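Local atomic coordinates of glucoamylase (Thermoanaerobacterium thermosaccharolyticum, PDB entry 1LF6), a protein that hydrolyses terminal 1,4-linked alpha-D-glucose residues successively from the non-reducing ends of glucan chains, probably releasing beta-D-glucose. Residues 312-317 and 361-366; 338-343 and 382-387; 177-182 and 232-237; 168-173 and 199-204. One frame throughout, in Å; residues are numbered along the deposited sequence.

How the contacts relate
Four buried contacts form two pairs. Contacts 1 and 2 belong to the helical catalytic barrel and touch where Asn313 CB lies against Ile384 O; helix 342-355 of contact 2 is followed in the chain by helix 358-375 of contact 1. Contacts 3 and 4, their centres 6 Å apart, span the facing sheets of the N-terminal beta sandwich, with centres 35 to 39 Å from those of the first pair. Contact 2 is knitted by backbone hydrogen bonds, contact 1 by a type II turn with a glycine, an arginine and a water, edged by exposed Lys314. Contact 3 buries the acid group of a glutamate, while contact 4 is apolar and reaches a partly exposed tyrosine.

Contact 1. Residues 312-317 and 361-366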
loop_
_atom_site.group_PDB
_atom_site.type_symbol
_atom_site.label_atom_id
_atom_site.label_comp_id
_atom_site.label_asym_id
_atom_site.label_seq_id
_atom_site.Cartn_x
_atom_site.Cartn_y
_atom_site.Cartn_z
ATOM N N THR A 312 11.174 -0.900 -12.710
ATOM C CA THR A 312 11.798 -0.158 -13.797
ATOM C C THR A 312 12.434 1.098 -13.201
ATOM O O THR A 312 13.598 1.399 -13.454
ATOM C CB THR A 312 10.764 0.226 -14.868
ATOM O OG1 THR A 312 10.079 -0.953 -15.305
ATOM C CG2 THR A 312 11.450 0.875 -16.071
ATOM N N ASN A 313 11.659 1.830 -12.405
ATOM C CA ASN A 313 12.167 3.025 -11.736
ATOM C C ASN A 313 12.527 2.576 -10.328
ATOM O O ASN A 313 11.723 2.701 -9.399
ATOM C CB ASN A 313 11.094 4.117 -11.682
ATOM C CG ASN A 313 11.055 4.962 -12.942
ATOM O OD1 ASN A 313 11.906 5.827 -13.151
ATOM N ND2 ASN A 313 10.070 4.710 -13.792
ATOM N N LYS A 314 13.730 2.027 -10.179
ATOM C CA LYS A 314 14.184 1.531 -8.886
ATOM C C LYS A 314 14.260 2.627 -7.833
ATOM O O LYS A 314 14.650 3.756 -8.119
ATOM C CB LYS A 314 15.546 0.845 -9.038
ATOM C CG LYS A 314 15.524 -0.375 -9.955
ATOM C CD LYS A 314 16.888 -1.033 -10.034
ATOM C CE LYS A 314 16.867 -2.234 -10.967
ATOM N NZ LYS A 314 18.217 -2.842 -11.110
ATOM N N GLY A 315 13.888 2.282 -6.606
ATOM C CA GLY A 315 13.905 3.256 -5.534
ATOM C C GLY A 315 12.531 3.870 -5.355
ATOM O O GLY A 315 12.248 4.499 -4.337
ATOM N N ALA A 316 11.671 3.688 -6.353
ATOM C CA ALA A 316 10.314 4.222 -6.297
ATOM C C ALA A 316 9.392 3.311 -5.485
ATOM O O ALA A 316 8.806 2.378 -6.021
ATOM C CB ALA A 316 9.769 4.385 -7.702
ATOM N N TYR A 317 9.270 3.578 -4.190
ATOM C CA TYR A 317 8.403 2.777 -3.331
ATOM C C TYR A 317 7.068 3.493 -3.169
ATOM O O TYR A 317 7.031 4.672 -2.812
ATOM C CB TYR A 317 9.066 2.563 -1.969
ATOM C CG TYR A 317 10.193 1.560 -2.023
ATOM C CD1 TYR A 317 9.934 0.194 -1.931
ATOM C CD2 TYR A 317 11.510 1.969 -2.243
ATOM C CE1 TYR A 317 10.955 -0.744 -2.061
ATOM C CE2 TYR A 317 12.542 1.036 -2.379
ATOM C CZ TYR A 317 12.255 -0.315 -2.290
ATOM O OH TYR A 317 13.263 -1.243 -2.453
ATOM N N ALA A 361 17.434 0.957 0.912
ATOM C CA ALA A 361 17.316 2.317 1.422
ATOM C C ALA A 361 18.090 3.280 0.519
ATOM O O ALA A 361 17.607 4.368 0.198
ATOM C CB ALA A 361 17.845 2.390 2.841
ATOM N N ASN A 362 19.291 2.877 0.102
ATOM C CA ASN A 362 20.108 3.717 -0.771
ATOM C C ASN A 362 19.472 3.934 -2.133
ATOM O O ASN A 362 19.574 5.017 -2.708
ATOM C CB ASN A 362 21.505 3.116 -0.956
ATOM C CG ASN A 362 22.488 3.628 0.070
ATOM O OD1 ASN A 362 22.688 4.838 0.199
ATOM N ND2 ASN A 362 23.111 2.716 0.806
ATOM N N ARG A 363 18.822 2.901 -2.655
ATOM C CA ARG A 363 18.168 3.026 -3.943
ATOM C C ARG A 363 17.027 4.034 -3.817
ATOM O O ARG A 363 16.790 4.830 -4.725
ATOM C CB ARG A 363 17.627 1.671 -4.385
ATOM C CG ARG A 363 17.776 1.411 -5.873
ATOM C CD ARG A 363 17.373 -0.016 -6.199
ATOM N NE ARG A 363 18.039 -0.959 -5.311
ATOM C CZ ARG A 363 17.411 -1.759 -4.455
ATOM N NH1 ARG A 363 16.089 -1.740 -4.366
ATOM N NH2 ARG A 363 18.112 -2.577 -3.680
ATOM N N SER A 364 16.322 4.005 -2.689
ATOM C CA SER A 364 15.223 4.941 -2.499
ATOM C C SER A 364 15.787 6.356 -2.369
ATOM O O SER A 364 15.184 7.315 -2.853
ATOM C CB SER A 364 14.389 4.568 -1.265
ATOM O OG SER A 364 15.014 4.966 -0.060
ATOM N N LEU A 365 16.948 6.491 -1.732
ATOM C CA LEU A 365 17.565 7.807 -1.587
ATOM C C LEU A 365 17.999 8.318 -2.954
ATOM O O LEU A 365 17.790 9.490 -3.285
ATOM C CB LEU A 365 18.774 7.755 -0.648
ATOM C CG LEU A 365 19.476 9.090 -0.374
ATOM C CD1 LEU A 365 18.488 10.084 0.219
ATOM C CD2 LEU A 365 20.650 8.876 0.582
ATOM N N ASP A 366 18.601 7.439 -3.748
ATOM C CA ASP A 366 19.046 7.818 -5.084
ATOM C C ASP A 366 17.869 8.193 -5.980
ATOM O O ASP A 366 18.017 8.987 -6.909
ATOM C CB ASP A 366 19.857 6.681 -5.705
ATOM C CG ASP A 366 21.275 6.638 -5.176
ATOM O OD1 ASP A 366 21.787 5.529 -4.928
ATOM O OD2 ASP A 366 21.875 7.723 -5.014
HETATM O O HOH W 1 17.399 4.239 -7.186
#
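Gly315 and Ser364 bring the loop 312-317 against helix 358-375 of the (alpha/alpha) barrel, their CA atoms only 3.7 Å apart. Gly315 is the third residue of a type II turn from Asn313 to Ala316. Its CA makes a CH...O contact of 3.4 Å with Arg363 O, and a second one runs back from Ser364 CA to Gly315 O. Water 1 donates to both Lys314 O and Arg363 O, closing the same seam. Beside it the side chains of Lys314 and Arg363 cross obliquely, Lys314 CB lying 3.5 Å from Arg363 CD. The Arg363 chain is bent at chi3 (-50°), which turns NE out of line; NH1 forms a salt bridge with Glu309, whose OE2 also accepts from Gly315 N. An alanine in place of Arg363 would probably leave Glu309 without this ionic mate and open a gap beside Lys314 CB. Tyr317 CD2 rests 4.0 Å from Ser364 CB, and its ring also meets that of Phe352 on helix 342-355. Ser364 OG sits between the backbone N and carbonyl carbon (chi1 78°) and donates at 2.7 Å to Ala361 O, which accepts from Leu365 N as well.

Contact 2. Residues 338-343 and 382-387; sequences HLVWSR and TWISGK
Val340 and Thr382 form a single antiparallel bridge, a hydrogen-bonded pair with both bonds made. Val340 N donates to Thr382 O at 2.8 Å, and Thr382 N returns a bond of 3.1 Å to Val340 O. On one side of this link Val340 CG2, anti to the carbonyl carbon, meets Ile384 CG2 at 4.0 Å, the two side chains crossing at about a right angle. On the other, Leu339 CD2 stands 4.0 Å above the plane of the Trp383 indole, over one face and offset toward the rim, near CD2 and CE3 of the ring.

Two waters add to the pairing, one beyond the bridge and one on it. Water 2 donates to His338 O and accepts from Ile384 N at 2.6 Å; water 3 donates to Val340 O and is also hydrogen-bonded to Thr382 OG1. That hydroxyl has a further partner in Tyr367 OH. The loop itself is shaped by a type I turn from Trp383 to Gly386, closed by Gly386 N to Trp383 O at 2.8 Å, and by an ST turn in which Ser385 OG accepts from Lys387 N. Tyr389 meets the Trp383 ring edge-to-face.

Trp341, which follows Val340, bonds through NE1 to Glu438, probably the proton donor of catalysis, which places the bridge beside the active site. Trp341 is also the N-cap of helix 342-355, whose Ser342 packs on Pro401 of helix 395-407, while His338 NE2 is hydrogen-bonded to Tyr63 OH on strand 58-63.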
loop_
_atom_site.group_PDB
_atom_site.type_symbol
_atom_site.label_atom_id
_atom_site.label_comp_id
_atom_site.label_asym_id
_atom_site.label_seq_id
_atom_site.Cartn_x
_atom_site.Cartn_y
_atom_site.Cartn_z
ATOM N N HIS A 338 -0.631 4.868 -5.334
ATOM C CA HIS A 338 0.404 4.297 -6.192
ATOM C C HIS A 338 1.388 5.385 -6.592
ATOM O O HIS A 338 2.014 5.317 -7.649
ATOM C CB HIS A 338 -0.207 3.664 -7.443
ATOM C CG HIS A 338 -1.110 2.507 -7.150
ATOM N ND1 HIS A 338 -2.370 2.663 -6.611
ATOM C CD2 HIS A 338 -0.925 1.174 -7.291
ATOM C CE1 HIS A 338 -2.922 1.475 -6.434
ATOM N NE2 HIS A 338 -2.066 0.554 -6.839
ATOM N N LEU A 339 1.512 6.392 -5.734
ATOM C CA LEU A 339 2.424 7.495 -5.970
ATOM C C LEU A 339 3.563 7.390 -4.970
ATOM O O LEU A 339 3.492 6.608 -4.021
ATOM C CB LEU A 339 1.694 8.832 -5.801
ATOM C CG LEU A 339 0.586 9.087 -6.825
ATOM C CD1 LEU A 339 -0.234 10.310 -6.430
ATOM C CD2 LEU A 339 1.215 9.275 -8.198
ATOM N N VAL A 340 4.613 8.171 -5.191
ATOM C CA VAL A 340 5.771 8.158 -4.312
ATOM C C VAL A 340 5.802 9.422 -3.472
ATOM O O VAL A 340 5.828 10.531 -4.006
ATOM C CB VAL A 340 7.101 8.075 -5.124
ATOM C CG1 VAL A 340 8.295 7.990 -4.171
ATOM C CG2 VAL A 340 7.080 6.867 -6.052
ATOM N N TRP A 341 5.774 9.247 -2.158
ATOM C CA TRP A 341 5.840 10.365 -1.219
ATOM C C TRP A 341 7.179 10.285 -0.505
ATOM O O TRP A 341 7.561 9.234 0.015
ATOM C CB TRP A 341 4.738 10.274 -0.163
ATOM C CG TRP A 341 3.407 10.843 -0.557
ATOM C CD1 TRP A 341 2.951 12.113 -0.319
ATOM C CD2 TRP A 341 2.325 10.136 -1.173
ATOM N NE1 TRP A 341 1.645 12.233 -0.738
ATOM C CE2 TRP A 341 1.235 11.037 -1.266
ATOM C CE3 TRP A 341 2.165 8.825 -1.651
ATOM C CZ2 TRP A 341 0.002 10.668 -1.819
ATOM C CZ3 TRP A 341 0.939 8.457 -2.199
ATOM C CH2 TRP A 341 -0.130 9.380 -2.278
ATOM N N SER A 342 7.885 11.403 -0.486
ATOM C CA SER A 342 9.166 11.487 0.179
ATOM C C SER A 342 9.044 11.020 1.634
ATOM O O SER A 342 9.921 10.310 2.148
ATOM C CB SER A 342 9.659 12.935 0.127
ATOM O OG SER A 342 10.757 13.144 0.987
ATOM N N ARG A 343 7.950 11.414 2.286
ATOM C CA ARG A 343 7.712 11.055 3.682
ATOM C C ARG A 343 7.611 9.542 3.844
ATOM O O ARG A 343 8.381 8.940 4.593
ATOM C CB ARG A 343 6.430 11.746 4.192
ATOM C CG ARG A 343 5.976 11.315 5.590
ATOM C CD ARG A 343 4.726 12.076 6.040
ATOM N NE ARG A 343 3.758 12.223 4.950
ATOM C CZ ARG A 343 3.580 13.339 4.251
ATOM N NH1 ARG A 343 4.294 14.422 4.527
ATOM N NH2 ARG A 343 2.700 13.363 3.265
ATOM N N THR A 382 5.155 12.263 -6.438
ATOM C CA THR A 382 5.494 12.061 -7.840
ATOM C C THR A 382 5.039 10.692 -8.314
ATOM O O THR A 382 4.791 9.794 -7.507
ATOM C CB THR A 382 7.015 12.108 -8.059
ATOM O OG1 THR A 382 7.628 11.110 -7.238
ATOM C CG2 THR A 382 7.585 13.469 -7.703
ATOM N N TRP A 383 4.937 10.539 -9.631
ATOM C CA TRP A 383 4.590 9.248 -10.204
ATOM C C TRP A 383 5.879 8.459 -10.024
ATOM O O TRP A 383 6.931 9.045 -9.762
ATOM C CB TRP A 383 4.294 9.370 -11.696
ATOM C CG TRP A 383 3.157 10.259 -12.020
ATOM C CD1 TRP A 383 3.196 11.611 -12.190
ATOM C CD2 TRP A 383 1.800 9.862 -12.233
ATOM N NE1 TRP A 383 1.943 12.085 -12.504
ATOM C CE2 TRP A 383 1.068 11.031 -12.536
ATOM C CE3 TRP A 383 1.131 8.631 -12.197
ATOM C CZ2 TRP A 383 -0.306 11.007 -12.806
ATOM C CZ3 TRP A 383 -0.233 8.605 -12.463
ATOM C CH2 TRP A 383 -0.938 9.790 -12.766
ATOM N N ILE A 384 5.812 7.144 -10.166
ATOM C CA ILE A 384 7.014 6.340 -10.007
ATOM C C ILE A 384 8.099 6.740 -11.010
ATOM O O ILE A 384 9.284 6.518 -10.770
ATOM C CB ILE A 384 6.698 4.835 -10.139
ATOM C CG1 ILE A 384 5.912 4.562 -11.422
ATOM C CG2 ILE A 384 5.897 4.381 -8.927
ATOM C CD1 ILE A 384 5.552 3.096 -11.608
ATOM N N SER A 385 7.688 7.347 -12.122
ATOM C CA SER A 385 8.625 7.791 -13.149
ATOM C C SER A 385 9.499 8.920 -12.610
ATOM O O SER A 385 10.580 9.192 -13.137
ATOM C CB SER A 385 7.866 8.301 -14.375
ATOM O OG SER A 385 7.153 9.485 -14.055
ATOM N N GLY A 386 9.014 9.581 -11.562
ATOM C CA GLY A 386 9.745 10.685 -10.975
ATOM C C GLY A 386 9.101 12.019 -11.317
ATOM O O GLY A 386 9.481 13.057 -10.774
ATOM N N LYS A 387 8.121 11.999 -12.216
ATOM C CA LYS A 387 7.432 13.223 -12.612
ATOM C C LYS A 387 6.522 13.720 -11.494
ATOM O O LYS A 387 5.834 12.934 -10.843
ATOM C CB LYS A 387 6.598 12.991 -13.878
ATOM C CG LYS A 387 5.774 14.207 -14.290
ATOM C CD LYS A 387 5.182 14.057 -15.686
ATOM C CE LYS A 387 4.162 12.936 -15.760
ATOM N NZ LYS A 387 3.578 12.819 -17.127
HETATM O O HOH W 2 3.315 6.471 -10.154
HETATM O O HOH W 3 8.409 11.715 -4.381
#

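Contact 3. Residues 177-182 and 232-237; sequences EMLMAK and EGAEID
The flat acid group of Glu232 carries this contact, pointing at the strand 176-183 between Leu179 and Ala181. Leu179 CB lies to one side of its plane, 3.4 Å from Glu232 OE2, and Ala181 CB lies to the other, 3.8 Å from Glu232 OE1. Glu232 OE1 comes to 2.5 Å from Met180 O. Glu232 CG is anti to the carbonyl carbon (chi1 -60°), and the chain, extended beyond it, carries the acid group out to strand 176-183. The Leu179 and Glu232 side chains lie side by side, pointing opposite ways. Leu179 CD2 reaches Glu232 CB at 3.7 Å and Ala234 CB at 4.4 Å. The strand axes run antiparallel at 168° and approach to 8.6 Å, with no backbone bonds between them: they belong to the two facing sheets of the N-terminal beta sandwich. Water 4 links the two strands, donating to Leu179 O and to Glu232 OE2. An alanine at Glu232 would probably leave Met180 O without its close polar neighbour and deprive water 4 of one acceptor. Two oxygens as near as Glu232 OE1 and Met180 O suggest that this buried acid is protonated, rather than fully charged.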
loop_
_atom_site.group_PDB
_atom_site.type_symbol
_atom_site.label_atom_id
_atom_site.label_comp_id
_atom_site.label_asym_id
_atom_site.label_seq_id
_atom_site.Cartn_x
_atom_site.Cartn_y
_atom_site.Cartn_z
ATOM N N GLU A 177 -6.287 -22.788 -26.200
ATOM C CA GLU A 177 -7.285 -21.730 -26.240
ATOM C C GLU A 177 -7.040 -20.715 -25.136
ATOM O O GLU A 177 -7.148 -21.035 -23.955
ATOM C CB GLU A 177 -8.693 -22.307 -26.098
ATOM C CG GLU A 177 -9.238 -22.937 -27.367
ATOM C CD GLU A 177 -10.688 -23.356 -27.227
ATOM O OE1 GLU A 177 -11.321 -23.618 -28.268
ATOM O OE2 GLU A 177 -11.193 -23.425 -26.084
ATOM N N MET A 178 -6.714 -19.491 -25.531
ATOM C CA MET A 178 -6.445 -18.427 -24.575
ATOM C C MET A 178 -7.378 -17.236 -24.769
ATOM O O MET A 178 -7.609 -16.792 -25.896
ATOM C CB MET A 178 -4.994 -17.951 -24.714
ATOM C CG MET A 178 -3.938 -19.007 -24.434
ATOM S SD MET A 178 -2.266 -18.378 -24.723
ATOM C CE MET A 178 -1.288 -19.868 -24.431
ATOM N N LEU A 179 -7.923 -16.732 -23.666
ATOM C CA LEU A 179 -8.799 -15.565 -23.709
ATOM C C LEU A 179 -7.866 -14.361 -23.670
ATOM O O LEU A 179 -7.079 -14.206 -22.734
ATOM C CB LEU A 179 -9.742 -15.546 -22.502
ATOM C CG LEU A 179 -10.985 -16.439 -22.579
ATOM C CD1 LEU A 179 -10.588 -17.865 -22.905
ATOM C CD2 LEU A 179 -11.742 -16.381 -21.257
ATOM N N MET A 180 -7.945 -13.519 -24.693
ATOM C CA MET A 180 -7.082 -12.350 -24.785
ATOM C C MET A 180 -7.797 -11.045 -24.454
ATOM O O MET A 180 -9.011 -10.925 -24.620
ATOM C CB MET A 180 -6.500 -12.244 -26.197
ATOM C CG MET A 180 -5.934 -13.545 -26.744
ATOM S SD MET A 180 -4.547 -14.163 -25.780
ATOM C CE MET A 180 -3.311 -12.932 -26.202
ATOM N N ALA A 181 -7.023 -10.065 -23.996
ATOM C CA ALA A 181 -7.544 -8.746 -23.664
ATOM C C ALA A 181 -6.456 -7.737 -23.989
ATOM O O ALA A 181 -5.269 -8.016 -23.809
ATOM C CB ALA A 181 -7.908 -8.672 -22.186
ATOM N N LYS A 182 -6.849 -6.566 -24.477
ATOM C CA LYS A 182 -5.861 -5.557 -24.814
ATOM C C LYS A 182 -6.391 -4.135 -24.740
ATOM O O LYS A 182 -7.599 -3.892 -24.756
ATOM C CB LYS A 182 -5.293 -5.827 -26.213
ATOM C CG LYS A 182 -6.316 -5.752 -27.340
ATOM C CD LYS A 182 -6.227 -4.438 -28.109
ATOM C CE LYS A 182 -4.954 -4.367 -28.939
ATOM N NZ LYS A 182 -4.864 -3.102 -29.715
ATOM N N GLU A 232 -14.320 -11.769 -19.138
ATOM C CA GLU A 232 -13.946 -12.963 -19.871
ATOM C C GLU A 232 -14.223 -14.182 -19.004
ATOM O O GLU A 232 -13.487 -14.470 -18.062
ATOM C CB GLU A 232 -12.473 -12.868 -20.289
ATOM C CG GLU A 232 -12.233 -11.649 -21.169
ATOM C CD GLU A 232 -10.901 -11.654 -21.891
ATOM O OE1 GLU A 232 -10.815 -10.995 -22.952
ATOM O OE2 GLU A 232 -9.942 -12.300 -21.408
ATOM N N GLY A 233 -15.321 -14.868 -19.315
ATOM C CA GLY A 233 -15.722 -16.039 -18.558
ATOM C C GLY A 233 -15.406 -17.351 -19.248
ATOM O O GLY A 233 -15.260 -17.410 -20.470
ATOM N N ALA A 234 -15.292 -18.409 -18.454
ATOM C CA ALA A 234 -14.992 -19.729 -18.983
ATOM C C ALA A 234 -15.422 -20.792 -17.989
ATOM O O ALA A 234 -15.394 -20.574 -16.777
ATOM C CB ALA A 234 -13.497 -19.855 -19.270
ATOM N N GLU A 235 -15.837 -21.939 -18.509
ATOM C CA GLU A 235 -16.251 -23.043 -17.664
ATOM C C GLU A 235 -15.096 -24.029 -17.553
ATOM O O GLU A 235 -14.367 -24.269 -18.519
ATOM C CB GLU A 235 -17.489 -23.734 -18.245
ATOM C CG GLU A 235 -17.873 -25.034 -17.542
ATOM C CD GLU A 235 -19.266 -25.509 -17.918
ATOM O OE1 GLU A 235 -19.632 -25.396 -19.107
ATOM O OE2 GLU A 235 -19.991 -26.001 -17.025
ATOM N N ILE A 236 -14.918 -24.578 -16.359
ATOM C CA ILE A 236 -13.856 -25.538 -16.114
ATOM C C ILE A 236 -14.455 -26.938 -16.212
ATOM O O ILE A 236 -15.447 -27.241 -15.547
ATOM C CB ILE A 236 -13.248 -25.339 -14.707
ATOM C CG1 ILE A 236 -12.778 -23.889 -14.541
ATOM C CG2 ILE A 236 -12.091 -26.306 -14.496
ATOM C CD1 ILE A 236 -11.706 -23.463 -15.523
ATOM N N ASP A 237 -13.861 -27.782 -17.049
ATOM C CA ASP A 237 -14.350 -29.148 -17.220
ATOM C C ASP A 237 -13.942 -29.964 -15.994
ATOM O O ASP A 237 -12.845 -30.525 -15.952
ATOM C CB ASP A 237 -13.742 -29.776 -18.479
ATOM C CG ASP A 237 -14.436 -31.069 -18.882
ATOM O OD1 ASP A 237 -14.836 -31.842 -17.984
ATOM O OD2 ASP A 237 -14.573 -31.316 -20.098
HETATM O O HOH W 4 -6.739 -12.305 -20.929
#

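Contact 4. Residues 168-173 and 199-204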
loop_
_atom_site.group_PDB
_atom_site.type_symbol
_atom_site.label_atom_id
_atom_site.label_comp_id
_atom_site.label_asym_id
_atom_site.label_seq_id
_atom_site.Cartn_x
_atom_site.Cartn_y
_atom_site.Cartn_z
ATOM N N GLY A 168 -11.725 -7.508 -25.842
ATOM C CA GLY A 168 -11.546 -8.918 -25.551
ATOM C C GLY A 168 -11.802 -9.792 -26.764
ATOM O O GLY A 168 -12.660 -9.484 -27.593
ATOM N N TYR A 169 -11.050 -10.883 -26.866
ATOM C CA TYR A 169 -11.186 -11.824 -27.970
ATOM C C TYR A 169 -10.531 -13.159 -27.620
ATOM O O TYR A 169 -9.914 -13.299 -26.562
ATOM C CB TYR A 169 -10.573 -11.236 -29.243
ATOM C CG TYR A 169 -9.149 -10.757 -29.089
ATOM C CD1 TYR A 169 -8.079 -11.533 -29.530
ATOM C CD2 TYR A 169 -8.872 -9.518 -28.514
ATOM C CE1 TYR A 169 -6.765 -11.084 -29.408
ATOM C CE2 TYR A 169 -7.566 -9.060 -28.384
ATOM C CZ TYR A 169 -6.520 -9.843 -28.834
ATOM O OH TYR A 169 -5.233 -9.378 -28.719
ATOM N N VAL A 170 -10.673 -14.140 -28.508
ATOM C CA VAL A 170 -10.107 -15.461 -28.266
ATOM C C VAL A 170 -9.193 -15.910 -29.403
ATOM O O VAL A 170 -9.464 -15.653 -30.577
ATOM C CB VAL A 170 -11.227 -16.512 -28.084
ATOM C CG1 VAL A 170 -10.641 -17.829 -27.608
ATOM C CG2 VAL A 170 -12.267 -15.998 -27.101
ATOM N N ILE A 171 -8.098 -16.569 -29.042
ATOM C CA ILE A 171 -7.159 -17.075 -30.028
ATOM C C ILE A 171 -6.785 -18.499 -29.652
ATOM O O ILE A 171 -7.318 -19.065 -28.697
ATOM C CB ILE A 171 -5.860 -16.247 -30.081
ATOM C CG1 ILE A 171 -5.134 -16.337 -28.737
ATOM C CG2 ILE A 171 -6.173 -14.804 -30.439
ATOM C CD1 ILE A 171 -3.729 -15.772 -28.758
ATOM N N LYS A 172 -5.866 -19.069 -30.417
ATOM C CA LYS A 172 -5.394 -20.413 -30.160
ATOM C C LYS A 172 -3.899 -20.403 -30.437
ATOM O O LYS A 172 -3.460 -20.130 -31.558
ATOM C CB LYS A 172 -6.112 -21.410 -31.071
ATOM C CG LYS A 172 -6.064 -22.846 -30.577
ATOM C CD LYS A 172 -6.903 -23.759 -31.458
ATOM C CE LYS A 172 -6.939 -25.180 -30.916
ATOM N NZ LYS A 172 -7.721 -26.101 -31.793
ATOM N N ALA A 173 -3.116 -20.661 -29.398
ATOM C CA ALA A 173 -1.668 -20.686 -29.521
ATOM C C ALA A 173 -1.208 -22.118 -29.304
ATOM O O ALA A 173 -1.353 -22.665 -28.211
ATOM C CB ALA A 173 -1.037 -19.760 -28.484
ATOM N N TYR A 199 -16.072 -20.980 -23.433
ATOM C CA TYR A 199 -15.698 -19.604 -23.129
ATOM C C TYR A 199 -16.718 -18.596 -23.644
ATOM O O TYR A 199 -17.572 -18.925 -24.468
ATOM C CB TYR A 199 -14.324 -19.297 -23.730
ATOM C CG TYR A 199 -14.235 -19.563 -25.220
ATOM C CD1 TYR A 199 -14.894 -18.742 -26.139
ATOM C CD2 TYR A 199 -13.516 -20.651 -25.709
ATOM C CE1 TYR A 199 -14.838 -19.001 -27.508
ATOM C CE2 TYR A 199 -13.453 -20.920 -27.073
ATOM C CZ TYR A 199 -14.115 -20.095 -27.969
ATOM O OH TYR A 199 -14.057 -20.367 -29.321
ATOM N N SER A 200 -16.618 -17.365 -23.150
ATOM C CA SER A 200 -17.518 -16.292 -23.561
ATOM C C SER A 200 -17.045 -14.942 -23.034
ATOM O O SER A 200 -16.752 -14.787 -21.847
ATOM C CB SER A 200 -18.939 -16.561 -23.062
ATOM O OG SER A 200 -19.832 -15.560 -23.517
ATOM N N ILE A 201 -16.973 -13.966 -23.930
ATOM C CA ILE A 201 -16.555 -12.620 -23.571
ATOM C C ILE A 201 -17.778 -11.719 -23.705
ATOM O O ILE A 201 -18.188 -11.373 -24.816
ATOM C CB ILE A 201 -15.440 -12.129 -24.508
ATOM C CG1 ILE A 201 -14.284 -13.135 -24.490
ATOM C CG2 ILE A 201 -14.956 -10.750 -24.073
ATOM C CD1 ILE A 201 -13.211 -12.869 -25.514
ATOM N N GLY A 202 -18.370 -11.356 -22.569
ATOM C CA GLY A 202 -19.555 -10.519 -22.593
ATOM C C GLY A 202 -19.398 -9.170 -21.916
ATOM O O GLY A 202 -18.355 -8.866 -21.343
ATOM N N TYR A 203 -20.450 -8.361 -21.985
ATOM C CA TYR A 203 -20.450 -7.033 -21.390
ATOM C C TYR A 203 -20.970 -7.044 -19.962
ATOM O O TYR A 203 -21.993 -7.664 -19.669
ATOM C CB TYR A 203 -21.284 -6.089 -22.255
ATOM C CG TYR A 203 -20.639 -5.827 -23.590
ATOM C CD1 TYR A 203 -19.428 -5.141 -23.671
ATOM C CD2 TYR A 203 -21.214 -6.293 -24.773
ATOM C CE1 TYR A 203 -18.804 -4.927 -24.889
ATOM C CE2 TYR A 203 -20.593 -6.083 -26.001
ATOM C CZ TYR A 203 -19.388 -5.401 -26.051
ATOM O OH TYR A 203 -18.754 -5.199 -27.252
ATOM N N TYR A 204 -20.252 -6.352 -19.081
ATOM C CA TYR A 204 -20.598 -6.281 -17.662
ATOM C C TYR A 204 -22.048 -5.876 -17.403
ATOM O O TYR A 204 -22.507 -4.830 -17.863
ATOM C CB TYR A 204 -19.646 -5.311 -16.946
ATOM C CG TYR A 204 -19.875 -5.202 -15.454
ATOM C CD1 TYR A 204 -19.965 -6.342 -14.658
ATOM C CD2 TYR A 204 -19.997 -3.957 -14.837
ATOM C CE1 TYR A 204 -20.171 -6.249 -13.283
ATOM C CE2 TYR A 204 -20.202 -3.850 -13.461
ATOM C CZ TYR A 204 -20.289 -5.003 -12.691
ATOM O OH TYR A 204 -20.494 -4.910 -11.334
#
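Val170 and Tyr199 supply the aromatic part of the contact, a CH-pi interaction. Val170 CG1 stands over the centre of the Tyr199 ring, 4.2 Å from the centroid and 11° off the normal. Tyr199 CB points toward strand 166-173, and CG lies between the backbone N and carbonyl carbon (chi1 55°); the two side chains meet at a slant.

The apolar contacts come from the other valine branch. Val170 CG2 is 3.9 Å from Tyr199 CD1 and 3.6 Å from Ile201 CD1, so the one methyl is shared between both partners. Val170 and Ile201 pass alongside each other, each running counter to the other.

Side chain also packs on backbone. Ile201 CD1 presses on the peptide joining Gly168 to Tyr169, reaching Gly168 C at 3.6 Å and Tyr169 N at 3.2 Å. A beta carbon on Gly168 would come 2.9 Å from Ile201 CG2, evidence that the strand can approach this closely because the residue there has no side chain.

Hydrogen bonds between the two segments are absent; each strand bonds within its own sheet instead. Tyr169 pairs with Met180 and Gly168 with Ala226 in one, Ser200 with Gly233 in the other. Tyr169 directs its hydroxyl to Asp254, and Phe17 packs on both Val170 and Tyr199.

Strand axes 7.6 Å apart at 167°, with side chains packed between them and no backbone ladder, are what two sheets stacked face to face produce: the N-terminal beta sandwich of this glucoamylase, at the outermost strand 198-203 of one layer.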